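Local coordinates for hypothetical protein (Corynebacterium diphtheriae, PDB 2P4G) that is probably an oxidoreductase of the pyrimidine reductase type, related to the RibD reductases that use NADPH in riboflavin biosynthesis, at residues R70-A83 against R101-L115. Numbering follows the deposited sequence.
Sequences RGWADAIVVGAETA and RQKLGRCGLPKLTLL. With EDO (1,2-ethanediol), chain I; EDO (1,2-ethanediol), chain N; EDO (1,2-ethanediol), chain H; EDO (1,2-ethanediol), chain D.
Arg101 and Arg106 reach back to the turn that leads from helix 60-72 into strand 75-79 and bind its carbonyls. Arg101 holds Ala73 O end-on, NH1 at 2.8 Å and NH2 at 3.2 Å, while NE and NH2 take Cys107 O side-on; with both oxygens in its plane, the guanidinium cannot easily rotate. Arg106, its chain bent at chi2 and chi3 so that the guanidinium turns back over Arg101, lies over one face of the Arg101 guanidinium and Pro110 CD over the opposite one, both offset toward its rim. Arg106 NH1 bonds to Trp72 O. Arg106 NH1 also forms a salt bridge with Asp74 OD1 at 2.8 Å, the carboxylate standing 87° from the guanidinium plane. Asp74 OD2 accepts from the backbone of Lys189 and Lys190, so this acid, which probably helps balance the two arginines, ties three chain segments together.

Beyond Pro110, strands 75-79 and 111-115 run parallel, joined by backbone bonds from Lys111 N to Asp74 O through to Ala80 N to Leu115 O (2.8 Å).

Branched aliphatic side chains suit the buried face of Ile76, Val78, Leu112 and Leu114. Here Ile76 CD1 meets Pro110 CG (3.7 Å), and Val78 CG1 presses tightly on Leu114 CD2 (3.5 Å), which also reaches Ala83. On the face of Val77, Thr113 and Leu115, more mixed in type, Val77 CG1, anti to the backbone N (chi1 170°), touches Leu115 CD1, and Leu183 of helix 175-184 covers Val77 and Thr113.

These are neighbouring parallel strands in the central sheet of a dihydrofolate reductase-like α/β fold, linked by a helical crossover.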
ATOM      1  N   ARG A  70      -4.813  -4.987  21.644  1.00 68.46           N
ATOM      2  CA  ARG A  70      -4.256  -5.759  22.749  1.00 71.37           C
ATOM      3  C   ARG A  70      -5.239  -5.989  23.890  1.00 69.79           C
ATOM      4  O   ARG A  70      -5.225  -7.052  24.502  1.00 71.84           O
ATOM      5  CB  ARG A  70      -2.973  -5.106  23.285  1.00 72.46           C
ATOM      6  CG  ARG A  70      -1.779  -5.332  22.371  1.00 71.51           C
ATOM      7  CD  ARG A  70      -0.489  -4.768  22.955  1.00 73.56           C
ATOM      8  NE  ARG A  70       0.645  -5.313  22.213  1.00 77.39           N
ATOM      9  CZ  ARG A  70       1.877  -5.441  22.696  1.00 76.85           C
ATOM     10  NH1 ARG A  70       2.176  -5.035  23.921  1.00 79.01           N
ATOM     11  NH2 ARG A  70       2.813  -5.990  21.941  1.00 75.66           N
ATOM     12  N   GLY A  71      -6.090  -5.005  24.163  1.00 67.94           N
ATOM     13  CA  GLY A  71      -7.132  -5.144  25.155  1.00 68.21           C
ATOM     14  C   GLY A  71      -8.218  -6.116  24.752  1.00 68.23           C
ATOM     15  O   GLY A  71      -8.909  -6.659  25.609  1.00 69.56           O
ATOM     16  N   TRP A  72      -8.381  -6.288  23.447  1.00 68.17           N
ATOM     17  CA  TRP A  72      -9.314  -7.251  22.843  1.00 67.56           C
ATOM     18  C   TRP A  72      -8.748  -8.668  22.866  1.00 68.25           C
ATOM     19  O   TRP A  72      -9.503  -9.621  22.969  1.00 69.80           O
ATOM     20  CB  TRP A  72      -9.594  -6.820  21.384  1.00 66.21           C
ATOM     21  CG  TRP A  72     -10.159  -7.859  20.474  1.00 63.04           C
ATOM     22  CD1 TRP A  72     -11.480  -8.062  20.191  1.00 65.49           C
ATOM     23  CD2 TRP A  72      -9.427  -8.808  19.683  1.00 64.42           C
ATOM     24  NE1 TRP A  72     -11.618  -9.091  19.284  1.00 64.26           N
ATOM     25  CE2 TRP A  72     -10.371  -9.564  18.957  1.00 68.88           C
ATOM     26  CE3 TRP A  72      -8.058  -9.092  19.514  1.00 67.49           C
ATOM     27  CZ2 TRP A  72      -9.995 -10.591  18.085  1.00 66.03           C
ATOM     28  CZ3 TRP A  72      -7.687 -10.113  18.667  1.00 64.17           C
ATOM     29  CH2 TRP A  72      -8.652 -10.854  17.961  1.00 69.67           C
ATOM     30  N   ALA A  73      -7.419  -8.778  22.763  1.00 68.69           N
ATOM     31  CA  ALA A  73      -6.726 -10.040  22.532  1.00 69.49           C
ATOM     32  C   ALA A  73      -6.572 -10.883  23.794  1.00 73.42           C
ATOM     33  O   ALA A  73      -6.380 -10.362  24.893  1.00 71.68           O
ATOM     34  CB  ALA A  73      -5.300  -9.768  21.934  1.00 66.78           C
ATOM     35  N   ASP A  74      -6.612 -12.201  23.599  1.00 73.60           N
ATOM     36  CA  ASP A  74      -6.170 -13.165  24.596  1.00 71.02           C
ATOM     37  C   ASP A  74      -4.688 -13.468  24.453  1.00 70.39           C
ATOM     38  O   ASP A  74      -4.007 -13.791  25.439  1.00 67.84           O
ATOM     39  CB  ASP A  74      -6.976 -14.436  24.419  1.00 71.23           C
ATOM     40  CG  ASP A  74      -8.447 -14.207  24.660  1.00 70.43           C
ATOM     41  OD1 ASP A  74      -8.743 -13.542  25.660  1.00 71.14           O
ATOM     42  OD2 ASP A  74      -9.299 -14.680  23.874  1.00 71.83           O
ATOM     43  N   ALA A  75      -4.195 -13.385  23.217  1.00 69.69           N
ATOM     44  CA  ALA A  75      -2.755 -13.577  22.924  1.00 69.16           C
ATOM     45  C   ALA A  75      -2.304 -12.669  21.800  1.00 68.81           C
ATOM     46  O   ALA A  75      -3.094 -12.258  20.942  1.00 70.00           O
ATOM     47  CB  ALA A  75      -2.464 -15.025  22.548  1.00 66.73           C
ATOM     48  N   ILE A  76      -1.020 -12.368  21.816  1.00 70.04           N
ATOM     49  CA  ILE A  76      -0.373 -11.573  20.790  1.00 71.21           C
ATOM     50  C   ILE A  76       0.671 -12.500  20.192  1.00 73.53           C
ATOM     51  O   ILE A  76       1.419 -13.152  20.920  1.00 75.65           O
ATOM     52  CB  ILE A  76       0.323 -10.340  21.415  1.00 72.25           C
ATOM     53  CG1 ILE A  76      -0.706  -9.427  22.089  1.00 76.58           C
ATOM     54  CG2 ILE A  76       1.119  -9.554  20.402  1.00 66.36           C
ATOM     55  CD1 ILE A  76      -0.117  -8.540  23.172  1.00 67.44           C
ATOM     56  N   VAL A  77       0.699 -12.581  18.871  1.00 73.93           N
ATOM     57  CA  VAL A  77       1.700 -13.341  18.159  1.00 72.70           C
ATOM     58  C   VAL A  77       2.507 -12.358  17.334  1.00 73.82           C
ATOM     59  O   VAL A  77       1.956 -11.533  16.603  1.00 73.28           O
ATOM     60  CB  VAL A  77       1.045 -14.402  17.264  1.00 73.91           C
ATOM     61  CG1 VAL A  77       2.056 -15.027  16.331  1.00 61.57           C
ATOM     62  CG2 VAL A  77       0.337 -15.468  18.133  1.00 71.10           C
ATOM     63  N   VAL A  78       3.817 -12.419  17.497  1.00 73.89           N
ATOM     64  CA  VAL A  78       4.719 -11.510  16.805  1.00 73.30           C
ATOM     65  C   VAL A  78       6.066 -12.222  16.595  1.00 72.69           C
ATOM     66  O   VAL A  78       6.493 -13.009  17.430  1.00 71.79           O
ATOM     67  CB  VAL A  78       4.876 -10.167  17.587  1.00 72.86           C
ATOM     68  CG1 VAL A  78       5.607 -10.394  18.907  1.00 70.81           C
ATOM     69  CG2 VAL A  78       5.585  -9.094  16.736  1.00 64.58           C
ATOM     70  N   GLY A  79       6.712 -11.963  15.463  1.00 72.64           N
ATOM     71  CA  GLY A  79       8.046 -12.489  15.218  1.00 72.36           C
ATOM     72  C   GLY A  79       9.037 -11.822  16.159  1.00 73.84           C
ATOM     73  O   GLY A  79       8.992 -10.614  16.387  1.00 75.48           O
ATOM     74  N   ALA A  80       9.945 -12.610  16.709  1.00 76.87           N
ATOM     75  CA  ALA A  80      10.906 -12.106  17.686  1.00 77.29           C
ATOM     76  C   ALA A  80      11.694 -10.867  17.188  1.00 77.36           C
ATOM     77  O   ALA A  80      11.949  -9.939  17.961  1.00 76.45           O
ATOM     78  CB  ALA A  80      11.858 -13.234  18.100  1.00 75.59           C
ATOM     79  N   GLU A  81      12.067 -10.851  15.913  1.00 77.43           N
ATOM     80  CA  GLU A  81      12.892  -9.767  15.365  1.00 79.22           C
ATOM     81  C   GLU A  81      12.124  -8.477  15.257  1.00 78.81           C
ATOM     82  O   GLU A  81      12.673  -7.409  15.505  1.00 78.68           O
ATOM     83  CB  GLU A  81      13.456 -10.149  14.008  1.00 80.96           C
ATOM     84  CG  GLU A  81      14.448  -9.147  13.374  1.00 86.38           C
ATOM     85  CD  GLU A  81      15.638  -8.695  14.273  1.00 87.09           C
ATOM     86  OE1 GLU A  81      15.925  -9.283  15.342  1.00 85.64           O
ATOM     87  OE2 GLU A  81      16.289  -7.706  13.887  1.00 85.63           O
ATOM     88  N   THR A  82      10.848  -8.571  14.893  1.00 79.98           N
ATOM     89  CA  THR A  82       9.945  -7.416  14.975  1.00 78.43           C
ATOM     90  C   THR A  82       9.772  -6.907  16.404  1.00 75.63           C
ATOM     91  O   THR A  82       9.961  -5.723  16.677  1.00 76.72           O
ATOM     92  CB  THR A  82       8.591  -7.746  14.326  1.00 79.82           C
ATOM     93  OG1 THR A  82       8.804  -7.891  12.919  1.00 82.14           O
ATOM     94  CG2 THR A  82       7.592  -6.649  14.526  1.00 69.50           C
ATOM     95  N   ALA A  83       9.438  -7.804  17.319  1.00 74.10           N
ATOM     96  CA  ALA A  83       9.445  -7.479  18.752  1.00 72.62           C
ATOM     97  C   ALA A  83      10.744  -6.781  19.216  1.00 73.89           C
ATOM     98  O   ALA A  83      10.732  -5.809  19.978  1.00 73.18           O
ATOM     99  CB  ALA A  83       9.216  -8.739  19.552  1.00 71.34           C
ATOM    100  N   ARG A 101     -11.503  -6.037  31.471  1.00 74.75           N
ATOM    101  CA  ARG A 101     -11.166  -7.435  31.213  1.00 74.80           C
ATOM    102  C   ARG A 101     -11.430  -8.364  32.396  1.00 76.87           C
ATOM    103  O   ARG A 101     -12.182  -9.325  32.260  1.00 77.18           O
ATOM    104  CB  ARG A 101      -9.700  -7.562  30.797  1.00 73.89           C
ATOM    105  CG  ARG A 101      -9.392  -6.984  29.429  1.00 66.13           C
ATOM    106  CD  ARG A 101      -7.909  -7.053  29.149  1.00 72.74           C
ATOM    107  NE  ARG A 101      -7.458  -8.445  29.108  1.00 71.37           N
ATOM    108  CZ  ARG A 101      -7.072  -9.086  28.012  1.00 68.96           C
ATOM    109  NH1 ARG A 101      -7.033  -8.453  26.857  1.00 73.24           N
ATOM    110  NH2 ARG A 101      -6.700 -10.359  28.075  1.00 76.46           N
ATOM    111  N   GLN A 102     -10.799  -8.072  33.537  1.00 79.39           N
ATOM    112  CA  GLN A 102     -10.879  -8.913  34.753  1.00 81.49           C
ATOM    113  C   GLN A 102     -12.310  -9.100  35.241  1.00 80.79           C
ATOM    114  O   GLN A 102     -12.701 -10.208  35.613  1.00 79.55           O
ATOM    115  CB  GLN A 102     -10.021  -8.338  35.903  1.00 81.58           C
ATOM    116  CG  GLN A 102      -8.485  -8.521  35.748  1.00 83.99           C
ATOM    117  CD  GLN A 102      -7.673  -8.122  37.017  1.00 86.21           C
ATOM    118  OE1 GLN A 102      -8.137  -7.365  37.882  1.00 92.96           O
ATOM    119  NE2 GLN A 102      -6.458  -8.639  37.113  1.00 93.31           N
ATOM    120  N   LYS A 103     -13.090  -8.025  35.236  1.00 81.47           N
ATOM    121  CA  LYS A 103     -14.504  -8.128  35.598  1.00 82.74           C
ATOM    122  C   LYS A 103     -15.250  -9.026  34.605  1.00 82.63           C
ATOM    123  O   LYS A 103     -16.130  -9.785  35.011  1.00 81.80           O
ATOM    124  CB  LYS A 103     -15.188  -6.747  35.755  1.00 82.80           C
ATOM    125  CG  LYS A 103     -15.455  -5.993  34.454  1.00 84.46           C
ATOM    126  CD  LYS A 103     -16.087  -4.628  34.717  1.00 84.01           C
ATOM    127  N   LEU A 104     -14.883  -8.978  33.319  1.00 83.47           N
ATOM    128  CA  LEU A 104     -15.446  -9.924  32.331  1.00 82.40           C
ATOM    129  C   LEU A 104     -14.782 -11.317  32.409  1.00 81.39           C
ATOM    130  O   LEU A 104     -14.924 -12.129  31.498  1.00 80.24           O
ATOM    131  CB  LEU A 104     -15.377  -9.353  30.912  1.00 82.50           C
ATOM    132  CG  LEU A 104     -16.332  -8.176  30.700  1.00 85.04           C
ATOM    133  N   GLY A 105     -14.078 -11.593  33.508  1.00 80.62           N
ATOM    134  CA  GLY A 105     -13.542 -12.919  33.768  1.00 80.80           C
ATOM    135  C   GLY A 105     -12.382 -13.280  32.872  1.00 82.61           C
ATOM    136  O   GLY A 105     -12.110 -14.461  32.649  1.00 85.43           O
ATOM    137  N   ARG A 106     -11.680 -12.268  32.367  1.00 81.56           N
ATOM    138  CA  ARG A 106     -10.538 -12.498  31.510  1.00 81.13           C
ATOM    139  C   ARG A 106      -9.250 -12.191  32.232  1.00 81.89           C
ATOM    140  O   ARG A 106      -9.218 -11.353  33.121  1.00 81.72           O
ATOM    141  CB  ARG A 106     -10.641 -11.644  30.257  1.00 79.27           C
ATOM    142  CG  ARG A 106     -11.623 -12.191  29.270  1.00 78.82           C
ATOM    143  CD  ARG A 106     -11.094 -12.079  27.856  1.00 83.32           C
ATOM    144  NE  ARG A 106     -11.222 -10.715  27.353  1.00 84.16           N
ATOM    145  CZ  ARG A 106     -10.548 -10.214  26.324  1.00 77.92           C
ATOM    146  NH1 ARG A 106      -9.659 -10.947  25.660  1.00 81.57           N
ATOM    147  NH2 ARG A 106     -10.763  -8.957  25.969  1.00 82.91           N
ATOM    148  N   CYS A 107      -8.184 -12.874  31.830  1.00 83.69           N
ATOM    149  CA  CYS A 107      -6.869 -12.594  32.346  1.00 82.14           C
ATOM    150  C   CYS A 107      -6.585 -11.132  32.059  1.00 81.84           C
ATOM    151  O   CYS A 107      -6.984 -10.611  31.015  1.00 81.81           O
ATOM    152  CB  CYS A 107      -5.817 -13.466  31.663  1.00 81.25           C
ATOM    153  SG  CYS A 107      -4.100 -13.014  32.158  1.00 92.85           S
ATOM    154  N   GLY A 108      -5.902 -10.467  32.981  1.00 79.89           N
ATOM    155  CA  GLY A 108      -5.701  -9.026  32.881  1.00 77.75           C
ATOM    156  C   GLY A 108      -4.992  -8.606  31.615  1.00 74.59           C
ATOM    157  O   GLY A 108      -5.345  -7.602  31.014  1.00 70.33           O
ATOM    158  N   LEU A 109      -3.997  -9.404  31.229  1.00 75.24           N
ATOM    159  CA  LEU A 109      -3.134  -9.142  30.084  1.00 74.83           C
ATOM    160  C   LEU A 109      -3.107 -10.305  29.090  1.00 74.28           C
ATOM    161  O   LEU A 109      -3.084 -11.470  29.485  1.00 75.26           O
ATOM    162  CB  LEU A 109      -1.711  -8.889  30.559  1.00 73.72           C
ATOM    163  CG  LEU A 109      -1.564  -7.639  31.430  1.00 78.39           C
ATOM    164  CD1 LEU A 109      -0.420  -7.810  32.404  1.00 81.01           C
ATOM    165  CD2 LEU A 109      -1.406  -6.384  30.572  1.00 81.27           C
ATOM    166  N   PRO A 110      -3.071  -9.989  27.789  1.00 72.39           N
ATOM    167  CA  PRO A 110      -2.891 -11.058  26.817  1.00 73.55           C
ATOM    168  C   PRO A 110      -1.499 -11.678  26.896  1.00 73.30           C
ATOM    169  O   PRO A 110      -0.548 -11.019  27.283  1.00 72.64           O
ATOM    170  CB  PRO A 110      -3.054 -10.334  25.468  1.00 73.68           C
ATOM    171  CG  PRO A 110      -2.675  -8.925  25.765  1.00 75.20           C
ATOM    172  CD  PRO A 110      -3.179  -8.665  27.149  1.00 69.09           C
ATOM    173  N   LYS A 111      -1.396 -12.938  26.496  1.00 74.30           N
ATOM    174  CA  LYS A 111      -0.139 -13.653  26.482  1.00 73.32           C
ATOM    175  C   LYS A 111       0.661 -13.226  25.278  1.00 74.41           C
ATOM    176  O   LYS A 111       0.218 -13.367  24.131  1.00 75.91           O
ATOM    177  CB  LYS A 111      -0.376 -15.174  26.419  1.00 74.66           C
ATOM    178  CG  LYS A 111       0.874 -16.037  26.583  1.00 69.79           C
ATOM    179  CD  LYS A 111       1.405 -15.942  27.994  1.00 71.11           C
ATOM    180  CE  LYS A 111       2.612 -16.848  28.261  1.00 74.95           C
ATOM    181  NZ  LYS A 111       3.098 -16.664  29.668  1.00 71.33           N
ATOM    182  N   LEU A 112       1.861 -12.727  25.530  1.00 72.97           N
ATOM    183  CA  LEU A 112       2.789 -12.419  24.452  1.00 72.29           C
ATOM    184  C   LEU A 112       3.473 -13.684  23.981  1.00 73.74           C
ATOM    185  O   LEU A 112       4.113 -14.381  24.768  1.00 75.43           O
ATOM    186  CB  LEU A 112       3.837 -11.401  24.916  1.00 71.05           C
ATOM    187  CG  LEU A 112       4.845 -10.900  23.902  1.00 72.51           C
ATOM    188  CD1 LEU A 112       4.157 -10.220  22.688  1.00 68.36           C
ATOM    189  CD2 LEU A 112       5.821  -9.957  24.605  1.00 69.79           C
ATOM    190  N   THR A 113       3.359 -13.941  22.681  1.00 75.66           N
ATOM    191  CA  THR A 113       3.888 -15.146  22.031  1.00 75.07           C
ATOM    192  C   THR A 113       4.881 -14.745  20.946  1.00 74.00           C
ATOM    193  O   THR A 113       4.547 -14.004  20.009  1.00 70.77           O
ATOM    194  CB  THR A 113       2.751 -16.009  21.415  1.00 75.41           C
ATOM    195  OG1 THR A 113       1.765 -16.251  22.415  1.00 69.51           O
ATOM    196  CG2 THR A 113       3.270 -17.358  20.872  1.00 70.86           C
ATOM    197  N   LEU A 114       6.111 -15.219  21.111  1.00 72.89           N
ATOM    198  CA  LEU A 114       7.221 -14.782  20.283  1.00 71.68           C
ATOM    199  C   LEU A 114       7.679 -15.927  19.448  1.00 71.23           C
ATOM    200  O   LEU A 114       7.962 -17.017  19.979  1.00 71.79           O
ATOM    201  CB  LEU A 114       8.389 -14.317  21.152  1.00 72.90           C
ATOM    202  CG  LEU A 114       8.139 -13.124  22.066  1.00 73.80           C
ATOM    203  CD1 LEU A 114       9.409 -12.884  22.916  1.00 68.06           C
ATOM    204  CD2 LEU A 114       7.749 -11.851  21.253  1.00 67.08           C
ATOM    205  N   LEU A 115       7.705 -15.697  18.137  1.00 71.58           N
ATOM    206  CA  LEU A 115       8.142 -16.686  17.176  1.00 69.88           C
ATOM    207  C   LEU A 115       9.610 -16.440  16.847  1.00 70.88           C
ATOM    208  O   LEU A 115       9.985 -15.371  16.360  1.00 71.02           O
ATOM    209  CB  LEU A 115       7.304 -16.563  15.904  1.00 71.71           C
ATOM    210  CG  LEU A 115       5.784 -16.616  16.056  1.00 74.20           C
ATOM    211  CD1 LEU A 115       5.126 -16.599  14.678  1.00 74.52           C
ATOM    212  CD2 LEU A 115       5.335 -17.822  16.827  1.00 69.19           C
TER
HETATM  213  C1  EDO I 277      -0.842 -14.563  30.111  1.00 88.02           C
HETATM  214  O1  EDO I 277      -1.083 -13.150  30.176  1.00 74.92           O
HETATM  215  C2  EDO I 277      -1.894 -15.395  30.846  1.00 90.48           C
HETATM  216  O2  EDO I 277      -2.795 -16.067  29.932  1.00 93.14           O
HETATM  217  C1  EDO N 282      11.826 -13.784  13.920  1.00 78.55           C
HETATM  218  O1  EDO N 282      11.016 -12.690  13.472  1.00 73.92           O
HETATM  219  C2  EDO N 282      11.283 -15.097  13.357  1.00 88.36           C
HETATM  220  O2  EDO N 282      12.238 -16.146  13.597  1.00 89.42           O
HETATM  221  C1  EDO H 276      12.113  -8.864  22.077  1.00 67.39           C
HETATM  222  O1  EDO H 276      13.079  -8.799  23.138  1.00 73.15           O
HETATM  223  C2  EDO H 276      11.986 -10.321  21.584  1.00 77.63           C
HETATM  224  O2  EDO H 276      12.566 -10.584  20.286  1.00 60.25           O
HETATM  225  C1  EDO D 272       8.824 -11.495  10.137  1.00 77.92           C
HETATM  226  O1  EDO D 272       9.275 -10.312   9.446  1.00 83.10           O
HETATM  227  C2  EDO D 272       8.861 -11.583  11.678  1.00 74.06           C
HETATM  228  O2  EDO D 272       9.314 -10.463  12.446  1.00 55.05           O
HETATM  229  O   HOH W   1      -4.782 -13.398  28.640  1.00 76.99           O